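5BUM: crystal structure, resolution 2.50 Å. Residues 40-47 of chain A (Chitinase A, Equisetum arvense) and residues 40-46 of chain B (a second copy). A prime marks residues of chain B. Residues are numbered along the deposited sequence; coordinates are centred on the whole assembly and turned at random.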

# COMPACT_ATOMS: atom_id res chain seq x y z
N LEU A 40 0.43 8.42 3.82
CA LEU A 40 0.62 7.06 4.21
C LEU A 40 -0.69 6.57 4.80
O LEU A 40 -1.39 7.32 5.49
CB LEU A 40 1.67 6.98 5.29
CG LEU A 40 3.07 7.38 4.90
CD1 LEU A 40 3.97 7.38 6.12
CD2 LEU A 40 3.58 6.41 3.87
N GLN A 41 -0.98 5.30 4.55
CA GLN A 41 -2.20 4.63 5.05
C GLN A 41 -1.87 3.66 6.20
O GLN A 41 -0.84 2.95 6.17
CB GLN A 41 -2.81 3.79 3.91
CG GLN A 41 -2.82 4.46 2.54
CD GLN A 41 -3.69 5.68 2.53
OE1 GLN A 41 -3.30 6.73 2.03
NE2 GLN A 41 -4.85 5.57 3.13
N ILE A 42 -2.74 3.58 7.19
CA ILE A 42 -2.58 2.60 8.25
C ILE A 42 -2.49 1.18 7.65
O ILE A 42 -3.24 0.83 6.75
CB ILE A 42 -3.71 2.72 9.28
CG1 ILE A 42 -3.40 3.88 10.24
CG2 ILE A 42 -3.86 1.46 10.09
CD1 ILE A 42 -4.62 4.66 10.65
N GLY A 43 -1.53 0.38 8.13
CA GLY A 43 -1.35 -0.98 7.62
C GLY A 43 -0.60 -1.05 6.30
O GLY A 43 -0.26 -2.14 5.80
N GLN A 44 -0.33 0.09 5.71
CA GLN A 44 0.43 0.10 4.44
C GLN A 44 1.78 -0.56 4.70
O GLN A 44 2.40 -0.30 5.71
CB GLN A 44 0.60 1.55 4.00
CG GLN A 44 1.33 1.81 2.67
CD GLN A 44 1.39 3.30 2.36
OE1 GLN A 44 0.91 4.12 3.16
NE2 GLN A 44 2.00 3.67 1.23
N GLN A 45 2.23 -1.43 3.83
CA GLN A 45 3.46 -2.18 4.07
C GLN A 45 4.50 -1.59 3.23
O GLN A 45 4.29 -1.40 2.04
CB GLN A 45 3.30 -3.64 3.67
CG GLN A 45 2.21 -4.29 4.51
CD GLN A 45 2.00 -5.73 4.19
OE1 GLN A 45 2.69 -6.29 3.32
NE2 GLN A 45 1.04 -6.34 4.88
N LEU A 46 5.64 -1.29 3.84
CA LEU A 46 6.66 -0.54 3.17
C LEU A 46 7.89 -1.41 3.17
O LEU A 46 8.30 -1.91 4.21
CB LEU A 46 6.91 0.74 3.92
CG LEU A 46 6.34 2.10 3.47
CD1 LEU A 46 5.13 2.05 2.54
CD2 LEU A 46 6.07 2.93 4.70
N CYS A 47 8.47 -1.58 2.00
CA CYS A 47 9.70 -2.24 1.90
C CYS A 47 10.78 -1.42 2.58
O CYS A 47 10.90 -0.22 2.37
CB CYS A 47 10.10 -2.42 0.43
SG CYS A 47 11.45 -3.62 0.27
N LEU B 40 -3.39 4.69 -5.91
CA LEU B 40 -3.35 3.55 -5.02
C LEU B 40 -2.00 3.64 -4.34
O LEU B 40 -0.97 3.79 -5.01
CB LEU B 40 -3.51 2.23 -5.79
CG LEU B 40 -4.94 1.87 -6.24
CD1 LEU B 40 -4.87 0.71 -7.22
CD2 LEU B 40 -5.92 1.58 -5.10
N GLN B 41 -2.00 3.57 -3.03
CA GLN B 41 -0.73 3.62 -2.33
C GLN B 41 -0.02 2.27 -2.44
O GLN B 41 -0.62 1.21 -2.22
CB GLN B 41 -0.94 4.06 -0.87
CG GLN B 41 -1.40 5.52 -0.69
CD GLN B 41 -0.72 6.48 -1.66
OE1 GLN B 41 0.51 6.46 -1.86
NE2 GLN B 41 -1.54 7.29 -2.32
N ILE B 42 1.25 2.32 -2.80
CA ILE B 42 2.07 1.14 -2.73
C ILE B 42 2.08 0.53 -1.31
O ILE B 42 2.32 1.25 -0.31
CB ILE B 42 3.51 1.40 -3.17
CG1 ILE B 42 4.27 0.09 -3.10
CG2 ILE B 42 4.17 2.49 -2.32
CD1 ILE B 42 5.35 -0.02 -4.15
N GLY B 43 1.78 -0.77 -1.24
CA GLY B 43 1.61 -1.52 0.01
C GLY B 43 0.28 -1.36 0.73
O GLY B 43 0.10 -1.92 1.81
N GLN B 44 -0.63 -0.58 0.17
CA GLN B 44 -1.98 -0.40 0.74
C GLN B 44 -2.69 -1.75 0.85
O GLN B 44 -2.56 -2.64 -0.01
CB GLN B 44 -2.83 0.54 -0.16
CG GLN B 44 -4.12 1.04 0.50
CD GLN B 44 -4.90 2.06 -0.33
OE1 GLN B 44 -4.42 2.59 -1.34
NE2 GLN B 44 -6.14 2.33 0.10
N GLN B 45 -3.45 -1.88 1.91
CA GLN B 45 -4.29 -3.03 2.15
C GLN B 45 -5.68 -2.84 1.56
O GLN B 45 -6.48 -2.07 2.14
CB GLN B 45 -4.45 -3.24 3.67
CG GLN B 45 -3.13 -3.44 4.40
CD GLN B 45 -2.36 -4.62 3.87
OE1 GLN B 45 -2.60 -5.74 4.28
NE2 GLN B 45 -1.42 -4.37 2.98
N LEU B 46 -5.97 -3.55 0.46
CA LEU B 46 -7.32 -3.62 -0.13
C LEU B 46 -8.09 -4.82 0.39
O LEU B 46 -7.53 -5.90 0.51
CB LEU B 46 -7.25 -3.70 -1.66
CG LEU B 46 -6.53 -2.52 -2.28
CD1 LEU B 46 -6.40 -2.70 -3.78
CD2 LEU B 46 -7.25 -1.22 -1.89
O HOH W 1 -3.39 0.28 4.17
O HOH W 2 2.25 6.36 0.06

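Two copies of the same type II beta turn meet in a small, polar and markedly asymmetric contact, held by two direct hydrogen bonds that both run from chain A donors to chain B carbonyl oxygens, and supplemented by two bridging waters. The stretches together bury 405 Å², and Gln44 lies closest to its own counterpart, with the CA atoms of Gln44 and Gln44′ 4.4 Å apart.

Each turn is also braced internally. In chain A, Gln44 N donates to Gln41 O at 2.9 Å, closing the turn, while Gln44 OE1 accepts from Gln41 N at 2.6 Å. Chain B repeats the pattern, with 3.0 Å from Gln44′ N to Gln41′ O and 3.1 Å from Gln44′ OE1 to Gln41′ N. Glutamine suits this position because a nearly extended side chain, with both chi1 and chi2 in t, carries its amide oxygen back to the start of the turn. Gly43 and Gly43′ occupy the third position, where their phi values near 80° favour glycine.

The two ends of the Gln44 amide have separate tasks. While OE1 secures its own turn, Gln44 NE2 crosses to Ile42′ O at 2.9 Å, with an N-H...O angle of 153°. The CA-to-CB bond of Gln44 points sideways, yet the extended chain brings its end nearer to chain B. Gln44 NE2 also donates to water 2, 2.9 Å from the water oxygen, and that water donates to Gln41′ OE1 at 2.6 Å. The second direct bond is purely backbone: Gln45 N donates to Gly43′ O at 3.0 Å and 158°. Gly43′ O also receives Gln45′ NE2 from its own chain at 3.1 Å, so this one carbonyl joins the cross-chain bond to an internal brace. With chi1 and chi2 both in m, the side chain of Gln45′ bends so that NE2 reaches Gly43′ O.

Close backbone packing accompanies these bonds. Gln44 CA approaches Gly43′ O at 3.3 Å, and Gly43′ CA approaches Gln45 O at 3.4 Å, both as CA-H...O contacts. Here the lack of a side chain matters: an ideal CB on Gly43′ would lie 1.9 Å from Gln45 O, a clear clash. Glycine therefore serves both the turn conformation and the intimacy of the contact. On the chain A side, Gly43 O packs 3.4 Å from Gln45′ CG.

Water 1 adds another link, donating to Ile42 O at 2.6 Å and accepting from Gln45′ N at 3.1 Å. The aliphatic parts of the glutamines also contribute packing, as where Gln41 CG lies 4.2 Å from Gln44′ CG. Ile42′ takes part chiefly through its carbonyl, although Ile42′ CG2 comes within 4.3 Å of Gln44 NE2. Ile42 has its CA-to-CB bond directed away, and its side chain makes no contact with the opposing stretch. The same sequence thus supplies different groups on the two sides, with the Gln44 amide reaching across while that of Gln44′ makes no corresponding bond.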